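SCO1 protein (Saccharomyces cerevisiae, PDB 2B7K) is required for subunits 1 and 2 of mitochondrial cytochrome c oxidase to accumulate, and is thought to transport copper or insert it into the oxidase active site. Local coordinates at residues A[26-30]-A[107-112]; A[49-53]-A[87-91]; A[57-62]-A[99-103]. Where two conformers were deposited one is given. Numbering follows the deposited sequence.

Contact 1 of 3, residues A[26-30]-A[107-112]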
loop_
_atom_site.group_PDB
_atom_site.type_symbol
_atom_site.label_atom_id
_atom_site.label_comp_id
_atom_site.label_asym_id
_atom_site.label_seq_id
_atom_site.Cartn_x
_atom_site.Cartn_y
_atom_site.Cartn_z
ATOM N N LEU A 26 -6.639 -8.735 -8.219
ATOM C CA LEU A 26 -7.599 -7.658 -7.972
ATOM C C LEU A 26 -7.738 -6.808 -9.225
ATOM O O LEU A 26 -7.310 -7.208 -10.303
ATOM C CB LEU A 26 -7.105 -6.774 -6.813
ATOM C CG LEU A 26 -6.867 -7.484 -5.472
ATOM C CD1 LEU A 26 -6.009 -6.618 -4.558
ATOM C CD2 LEU A 26 -8.210 -7.801 -4.817
ATOM N N GLU A 27 -8.359 -5.641 -9.079
ATOM C CA GLU A 27 -8.503 -4.702 -10.188
ATOM C C GLU A 27 -8.162 -3.330 -9.617
ATOM O O GLU A 27 -8.397 -3.084 -8.435
ATOM C CB GLU A 27 -9.945 -4.683 -10.713
ATOM C CG GLU A 27 -10.970 -4.200 -9.698
ATOM C CD GLU A 27 -12.366 -4.032 -10.285
ATOM O OE1 GLU A 27 -13.319 -3.898 -9.494
ATOM O OE2 GLU A 27 -12.509 -4.026 -11.526
ATOM N N ASP A 28 -7.591 -2.435 -10.417
ATOM C CA ASP A 28 -7.309 -1.115 -9.871
ATOM C C ASP A 28 -8.568 -0.283 -10.055
ATOM O O ASP A 28 -9.544 -0.760 -10.642
ATOM C CB ASP A 28 -6.078 -0.456 -10.523
ATOM C CG ASP A 28 -6.252 -0.171 -12.000
ATOM O OD1 ASP A 28 -7.400 -0.135 -12.492
ATOM O OD2 ASP A 28 -5.212 0.040 -12.667
ATOM N N MET A 29 -8.562 0.945 -9.551
ATOM C CA MET A 29 -9.744 1.792 -9.624
ATOM C C MET A 29 -10.153 2.221 -11.025
ATOM O O MET A 29 -11.177 2.882 -11.195
ATOM C CB MET A 29 -9.563 3.017 -8.731
ATOM C CG MET A 29 -8.349 3.851 -9.072
ATOM S SD MET A 29 -7.977 4.924 -7.691
ATOM C CE MET A 29 -7.052 6.220 -8.489
ATOM N N TYR A 30 -9.361 1.843 -12.022
ATOM C CA TYR A 30 -9.689 2.178 -13.398
ATOM C C TYR A 30 -10.190 0.936 -14.123
ATOM O O TYR A 30 -10.587 0.999 -15.284
ATOM C CB TYR A 30 -8.468 2.770 -14.103
ATOM C CG TYR A 30 -8.014 4.060 -13.459
ATOM C CD1 TYR A 30 -6.841 4.116 -12.711
ATOM C CD2 TYR A 30 -8.791 5.213 -13.554
ATOM C CE1 TYR A 30 -6.452 5.290 -12.067
ATOM C CE2 TYR A 30 -8.415 6.390 -12.916
ATOM C CZ TYR A 30 -7.246 6.422 -12.173
ATOM O OH TYR A 30 -6.882 7.582 -11.534
ATOM N N ILE A 107 -1.187 7.371 -5.447
ATOM C CA ILE A 107 -1.813 6.247 -4.765
ATOM C C ILE A 107 -2.847 5.585 -5.671
ATOM O O ILE A 107 -3.742 6.240 -6.206
ATOM C CB ILE A 107 -2.482 6.704 -3.449
ATOM C CG1 ILE A 107 -1.436 7.347 -2.528
ATOM C CG2 ILE A 107 -3.118 5.507 -2.747
ATOM C CD1 ILE A 107 -2.036 8.066 -1.323
ATOM N N LEU A 108 -2.706 4.281 -5.862
ATOM C CA LEU A 108 -3.638 3.552 -6.715
ATOM C C LEU A 108 -4.517 2.661 -5.864
ATOM O O LEU A 108 -4.014 1.825 -5.106
ATOM C CB LEU A 108 -2.874 2.700 -7.725
ATOM C CG LEU A 108 -3.705 1.894 -8.731
ATOM C CD1 LEU A 108 -4.471 2.833 -9.657
ATOM C CD2 LEU A 108 -2.776 0.990 -9.531
ATOM N N GLY A 109 -5.827 2.826 -6.006
ATOM C CA GLY A 109 -6.757 2.015 -5.242
ATOM C C GLY A 109 -7.012 0.675 -5.907
ATOM O O GLY A 109 -7.177 0.606 -7.132
ATOM N N LEU A 110 -7.022 -0.391 -5.107
ATOM C CA LEU A 110 -7.280 -1.739 -5.623
ATOM C C LEU A 110 -8.492 -2.320 -4.918
ATOM O O LEU A 110 -8.667 -2.133 -3.715
ATOM C CB LEU A 110 -6.096 -2.677 -5.370
ATOM C CG LEU A 110 -4.711 -2.303 -5.895
ATOM C CD1 LEU A 110 -3.751 -3.466 -5.655
ATOM C CD2 LEU A 110 -4.785 -1.977 -7.388
ATOM N N THR A 111 -9.318 -3.034 -5.668
ATOM C CA THR A 111 -10.497 -3.656 -5.090
ATOM C C THR A 111 -10.828 -4.898 -5.906
ATOM O O THR A 111 -10.068 -5.286 -6.790
ATOM C CB THR A 111 -11.704 -2.694 -5.082
ATOM O OG1 THR A 111 -12.814 -3.324 -4.423
ATOM C CG2 THR A 111 -12.105 -2.314 -6.499
ATOM N N GLY A 112 -11.956 -5.524 -5.606
ATOM C CA GLY A 112 -12.334 -6.718 -6.339
ATOM C C GLY A 112 -13.552 -7.358 -5.717
ATOM O O GLY A 112 -14.300 -6.703 -4.996
#
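Strand 26-28 runs antiparallel to strand 108-111 in the central sheet of this thioredoxin-like copper-chaperone domain, their axes 4.6 Å apart. Glu27 and Thr111 form a hydrogen-bonded pair, Glu27 N to Thr111 O and Thr111 N to Glu27 O, both 2.9 Å. Their side chains share one face: Glu27, with chi1 p, brings OE1 within 3.6 Å of Thr111 CG2, while Thr111 OG1 hydrogen-bonds to Asp91 O. On the face of Asp28 and Leu110, the m,t rotamer of Leu26 sets its CD1 4.0 Å from Leu110 CB. Asp28, chi1 p, turns its carboxylate toward the chain that follows: OD1 accepts from Tyr30 N (2.8 Å) in an Asx turn and also binds Asn32 N, just where the strand ends. Met29 (p,t,t) lays its SD 3.4 Å from Gly109 N in a weak hydrogen bond, while Met29 N makes another weak bond to Gly109 O (2.8 Å). Leu108 (t,p) extends to this turn, CD1 lying 4.1 Å from Met29 CG and 4.0 Å from Tyr30 CE1. Regular backbone pairing thus gives way at Met29 to a thioether acceptor and apolar packing, which continue the join past the last strand pair.

Contact 2 of 3, residues A[49-53]-A[87-91]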
loop_
_atom_site.group_PDB
_atom_site.type_symbol
_atom_site.label_atom_id
_atom_site.label_comp_id
_atom_site.label_asym_id
_atom_site.label_seq_id
_atom_site.Cartn_x
_atom_site.Cartn_y
_atom_site.Cartn_z
ATOM N N GLY A 49 -7.133 -0.604 4.053
ATOM C CA GLY A 49 -8.076 0.223 4.794
ATOM C C GLY A 49 -9.398 0.245 4.048
ATOM O O GLY A 49 -9.654 -0.642 3.237
ATOM N N PHE A 50 -10.248 1.229 4.320
ATOM C CA PHE A 50 -11.519 1.341 3.602
ATOM C C PHE A 50 -11.988 2.790 3.606
ATOM O O PHE A 50 -11.685 3.540 4.530
ATOM C CB PHE A 50 -12.584 0.376 4.167
ATOM C CG PHE A 50 -12.913 0.579 5.623
ATOM C CD1 PHE A 50 -14.159 1.073 6.000
ATOM C CD2 PHE A 50 -12.003 0.234 6.613
ATOM C CE1 PHE A 50 -14.494 1.219 7.352
ATOM C CE2 PHE A 50 -12.324 0.375 7.963
ATOM C CZ PHE A 50 -13.572 0.867 8.334
ATOM N N SER A 51 -12.707 3.185 2.555
ATOM C CA SER A 51 -13.151 4.568 2.416
ATOM C C SER A 51 -14.020 5.104 3.541
ATOM O O SER A 51 -13.992 6.300 3.815
ATOM C CB SER A 51 -13.869 4.778 1.075
ATOM O OG SER A 51 -15.136 4.146 1.053
ATOM N N ASN A 52 -14.787 4.238 4.192
ATOM C CA ASN A 52 -15.649 4.693 5.280
ATOM C C ASN A 52 -14.989 4.631 6.657
ATOM O O ASN A 52 -15.669 4.695 7.682
ATOM C CB ASN A 52 -16.955 3.894 5.293
ATOM C CG ASN A 52 -17.869 4.259 4.140
ATOM O OD1 ASN A 52 -17.879 3.598 3.098
ATOM N ND2 ASN A 52 -18.637 5.326 4.316
ATOM N N CYS A 53 -13.666 4.511 6.676
ATOM C CA CYS A 53 -12.914 4.452 7.926
ATOM C C CYS A 53 -12.772 5.850 8.522
ATOM O O CYS A 53 -12.349 6.789 7.847
ATOM C CB CYS A 53 -11.528 3.855 7.680
ATOM S SG CYS A 53 -10.441 3.878 9.130
ATOM N N ASP A 87 -13.155 -3.531 2.319
ATOM C CA ASP A 87 -14.617 -3.432 2.304
ATOM C C ASP A 87 -15.112 -3.457 0.851
ATOM O O ASP A 87 -15.581 -2.454 0.318
ATOM C CB ASP A 87 -15.068 -2.147 3.008
ATOM C CG ASP A 87 -16.587 -1.991 3.037
ATOM O OD1 ASP A 87 -17.294 -2.991 2.797
ATOM O OD2 ASP A 87 -17.072 -0.870 3.307
ATOM N N PRO A 88 -15.007 -4.620 0.198
ATOM C CA PRO A 88 -15.429 -4.811 -1.192
ATOM C C PRO A 88 -16.909 -4.541 -1.451
ATOM O O PRO A 88 -17.311 -4.324 -2.594
ATOM C CB PRO A 88 -15.044 -6.264 -1.466
ATOM C CG PRO A 88 -15.195 -6.904 -0.127
ATOM C CD PRO A 88 -14.539 -5.892 0.775
ATOM N N ALA A 89 -17.714 -4.547 -0.393
ATOM C CA ALA A 89 -19.149 -4.308 -0.532
ATOM C C ALA A 89 -19.466 -2.885 -0.969
ATOM O O ALA A 89 -20.357 -2.665 -1.794
ATOM C CB ALA A 89 -19.859 -4.622 0.778
ATOM N N ARG A 90 -18.720 -1.921 -0.434
ATOM C CA ARG A 90 -18.944 -0.514 -0.741
ATOM C C ARG A 90 -17.854 0.168 -1.565
ATOM O O ARG A 90 -18.138 1.101 -2.312
ATOM C CB ARG A 90 -19.127 0.279 0.561
ATOM C CG ARG A 90 -20.382 -0.075 1.340
ATOM C CD ARG A 90 -20.519 0.761 2.615
ATOM N NE ARG A 90 -19.487 0.435 3.599
ATOM C CZ ARG A 90 -19.380 1.005 4.797
ATOM N NH1 ARG A 90 -18.407 0.642 5.621
ATOM N NH2 ARG A 90 -20.243 1.939 5.175
ATOM N N ASP A 91 -16.616 -0.286 -1.424
ATOM C CA ASP A 91 -15.499 0.337 -2.132
ATOM C C ASP A 91 -15.276 -0.141 -3.558
ATOM O O ASP A 91 -14.327 -0.872 -3.854
ATOM C CB ASP A 91 -14.216 0.179 -1.314
ATOM C CG ASP A 91 -14.186 1.097 -0.100
ATOM O OD1 ASP A 91 -15.186 1.806 0.141
ATOM O OD2 ASP A 91 -13.164 1.112 0.608
HETATM O O HOH W 1 -15.802 1.666 2.905
#
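In this thioredoxin-like fold, two loops leaving the ends of the parallel strands 44-49 and 80-85 meet beside the putative copper site. The first holds a type I turn from Phe50 to Cys53, closed by Cys53 N to Phe50 O (3.1 Å); Cys53 is a copper ligand by similarity. Direct hydrogen bonds between the loops converge on the buried carboxylate of Asp91, which takes Ser51 N on OD2 (2.9 Å, nearly linear) and Ser51 OG on OD1 (2.5 Å). OD2 also binds Thr85 OG1, at the end of strand 80-85. The charged interaction lies within 87-91, where Arg90 NE forms a salt bridge with Asp87 OD2 (2.8 Å). This holds the guanidinium against the first loop, one face lying under Asn52 OD1, 3.4 Å from Arg90 CZ. Nonpolar contact is slight: Phe50 CB packs on Asp87 CB at 3.7 Å, and the Phe50 ring also meets Leu141 and Val142 of another loop. Cys53 itself makes no contact with 87-91; Ser51 of its turn makes the direct hydrogen bonds. Water 1 fills the gap, accepting from Asn52 N at 3.0 Å and lying 2.8 Å from both Asn52 OD1 and Asp91 OD1.

Contact 3 of 3, residues A[57-62]-A[99-103]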
loop_
_atom_site.group_PDB
_atom_site.type_symbol
_atom_site.label_atom_id
_atom_site.label_comp_id
_atom_site.label_asym_id
_atom_site.label_seq_id
_atom_site.Cartn_x
_atom_site.Cartn_y
_atom_site.Cartn_z
ATOM N N CYS A 57 -7.575 5.781 8.738
ATOM C CA CYS A 57 -7.186 5.615 7.343
ATOM C C CYS A 57 -6.885 6.962 6.695
ATOM O O CYS A 57 -5.856 7.088 5.973
ATOM C CB CYS A 57 -8.293 4.901 6.563
ATOM S SG CYS A 57 -8.600 3.199 7.091
ATOM N N PRO A 58 -7.716 8.036 6.836
ATOM C CA PRO A 58 -7.353 9.348 6.288
ATOM C C PRO A 58 -6.007 9.846 6.816
ATOM O O PRO A 58 -5.195 10.381 6.060
ATOM C CB PRO A 58 -8.509 10.239 6.733
ATOM C CG PRO A 58 -9.667 9.288 6.760
ATOM C CD PRO A 58 -9.067 8.074 7.425
ATOM N N ASP A 59 -5.776 9.671 8.117
ATOM C CA ASP A 59 -4.519 10.106 8.722
ATOM C C ASP A 59 -3.324 9.342 8.146
ATOM O O ASP A 59 -2.258 9.922 7.922
ATOM C CB ASP A 59 -4.547 9.914 10.243
ATOM C CG ASP A 59 -5.541 10.831 10.935
ATOM O OD1 ASP A 59 -5.672 12.005 10.521
ATOM O OD2 ASP A 59 -6.178 10.381 11.907
ATOM N N GLU A 60 -3.500 8.043 7.913
ATOM C CA GLU A 60 -2.422 7.221 7.361
ATOM C C GLU A 60 -2.123 7.606 5.917
ATOM O O GLU A 60 -0.963 7.701 5.517
ATOM C CB GLU A 60 -2.795 5.738 7.420
ATOM C CG GLU A 60 -2.883 5.160 8.821
ATOM C CD GLU A 60 -1.527 5.006 9.488
ATOM O OE1 GLU A 60 -0.883 6.032 9.799
ATOM O OE2 GLU A 60 -1.103 3.850 9.701
ATOM N N LEU A 61 -3.169 7.801 5.124
ATOM C CA LEU A 61 -2.991 8.177 3.729
ATOM C C LEU A 61 -2.347 9.559 3.636
ATOM O O LEU A 61 -1.573 9.826 2.720
ATOM C CB LEU A 61 -4.336 8.153 2.995
ATOM C CG LEU A 61 -4.919 6.750 2.780
ATOM C CD1 LEU A 61 -6.323 6.869 2.224
ATOM C CD2 LEU A 61 -4.033 5.952 1.825
ATOM N N ASP A 62 -2.659 10.435 4.586
ATOM C CA ASP A 62 -2.059 11.767 4.588
ATOM C C ASP A 62 -0.564 11.614 4.840
ATOM O O ASP A 62 0.253 12.218 4.146
ATOM C CB ASP A 62 -2.672 12.645 5.682
ATOM C CG ASP A 62 -3.921 13.375 5.217
ATOM O OD1 ASP A 62 -4.587 14.013 6.062
ATOM O OD2 ASP A 62 -4.235 13.320 4.008
ATOM N N TYR A 99 -12.683 8.801 -3.249
ATOM C CA TYR A 99 -12.027 8.851 -1.946
ATOM C C TYR A 99 -10.564 9.282 -2.078
ATOM O O TYR A 99 -10.091 10.150 -1.334
ATOM C CB TYR A 99 -12.083 7.475 -1.274
ATOM C CG TYR A 99 -11.437 7.421 0.094
ATOM C CD1 TYR A 99 -11.971 8.132 1.171
ATOM C CD2 TYR A 99 -10.303 6.635 0.322
ATOM C CE1 TYR A 99 -11.395 8.061 2.443
ATOM C CE2 TYR A 99 -9.721 6.554 1.590
ATOM C CZ TYR A 99 -10.274 7.267 2.646
ATOM O OH TYR A 99 -9.727 7.156 3.910
ATOM N N LEU A 100 -9.851 8.677 -3.023
ATOM C CA LEU A 100 -8.436 8.991 -3.207
ATOM C C LEU A 100 -8.149 10.337 -3.857
ATOM O O LEU A 100 -7.009 10.802 -3.831
ATOM C CB LEU A 100 -7.743 7.871 -3.990
ATOM C CG LEU A 100 -7.635 6.532 -3.243
ATOM C CD1 LEU A 100 -6.936 5.502 -4.132
ATOM C CD2 LEU A 100 -6.845 6.722 -1.938
ATOM N N SER A 101 -9.175 10.978 -4.417
ATOM C CA SER A 101 -8.981 12.273 -5.057
ATOM C C SER A 101 -8.518 13.310 -4.032
ATOM O O SER A 101 -7.983 14.361 -4.396
ATOM C CB SER A 101 -10.279 12.740 -5.741
ATOM O OG SER A 101 -11.298 13.002 -4.792
ATOM N N ASP A 102 -8.718 13.007 -2.752
ATOM C CA ASP A 102 -8.312 13.911 -1.682
ATOM C C ASP A 102 -6.914 13.601 -1.151
ATOM O O ASP A 102 -6.462 14.217 -0.186
ATOM C CB ASP A 102 -9.327 13.857 -0.540
ATOM C CG ASP A 102 -10.634 14.547 -0.894
ATOM O OD1 ASP A 102 -11.662 14.257 -0.249
ATOM O OD2 ASP A 102 -10.629 15.388 -1.816
ATOM N N PHE A 103 -6.224 12.662 -1.794
ATOM C CA PHE A 103 -4.882 12.290 -1.361
ATOM C C PHE A 103 -3.857 12.323 -2.495
ATOM O O PHE A 103 -4.170 12.715 -3.622
ATOM C CB PHE A 103 -4.919 10.907 -0.703
ATOM C CG PHE A 103 -5.858 10.825 0.472
ATOM C CD1 PHE A 103 -7.148 10.329 0.319
ATOM C CD2 PHE A 103 -5.458 11.271 1.728
ATOM C CE1 PHE A 103 -8.028 10.277 1.401
ATOM C CE2 PHE A 103 -6.329 11.224 2.818
ATOM C CZ PHE A 103 -7.617 10.726 2.652
HETATM O O HOH W 2 -6.305 14.613 2.483
#
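The first turns of helix 56-75 press against the end of helix 93-100 and the turn that follows it, with Leu61 as the main bump. Its side chain enters a hollow lined by Tyr99, Leu100 and Phe103: Leu61 CD1 lies 3.5 Å from Tyr99 CE2 and 4.2 Å from Leu100 CD2, while Leu61 CB sits over the face of the Phe103 ring, 3.8 Å from its centroid, in a CH-pi contact. A type I turn from Leu100 to Phe103, closed by Phe103 N to Leu100 O (2.9 Å), places Phe103 beside Tyr99, and both rings project at the opposing helix. Phe103 is in turn a bump for that helix. It fits among Pro58, Leu61 and Asp62, its CZ 4.2 Å from Pro58 CB, its CE2 3.5 Å from Pro58 O, and Asp62 OD2 meeting the ring edge 3.2 Å from CE2. Tyr99 reaches further toward the helix start, where its OH rests 3.6 Å from Pro58 CG and 3.8 Å from CB of Cys57, a copper ligand by similarity, so the contact lies right beside the putative copper site. No direct hydrogen bond joins the segments; at the outer margin water 2 bridges them, donating to Asp62 OD2 (2.9 Å) and Asp102 O (2.7 Å). The two helices belong to successive beta-alpha-beta units of the thioredoxin-like fold: Cys57 and Leu61 rest on Tyr47 of strand 44-49, whereas Leu100 packs down on Met29 and Ile107, beside strands 25-28 and 108-111.

How the contacts relate
Contact 1 is the buried one, contact 3 partly buried and contact 2 at the surface, and their chemistry follows: backbone pairing within the sheet, apolar packing with a bridging water between one helix and another's end and following turn, and carboxylate, guanidinium and water in the loops. Contacts 2 and 3 each hold one cysteine of the putative copper site, Cys53 and Cys57, and meet where Ser51 O lies 3.4 Å from Tyr99 CE1. Leu100 links contact 3 to contact 1, its CD1 3.8 Å from Met29 SD. Asp91 O, 2.9 Å from Thr111 OG1, links contacts 2 and 1. Along the chain contacts 2 and 3 nest within the loop that contact 1 closes, their segments alternating.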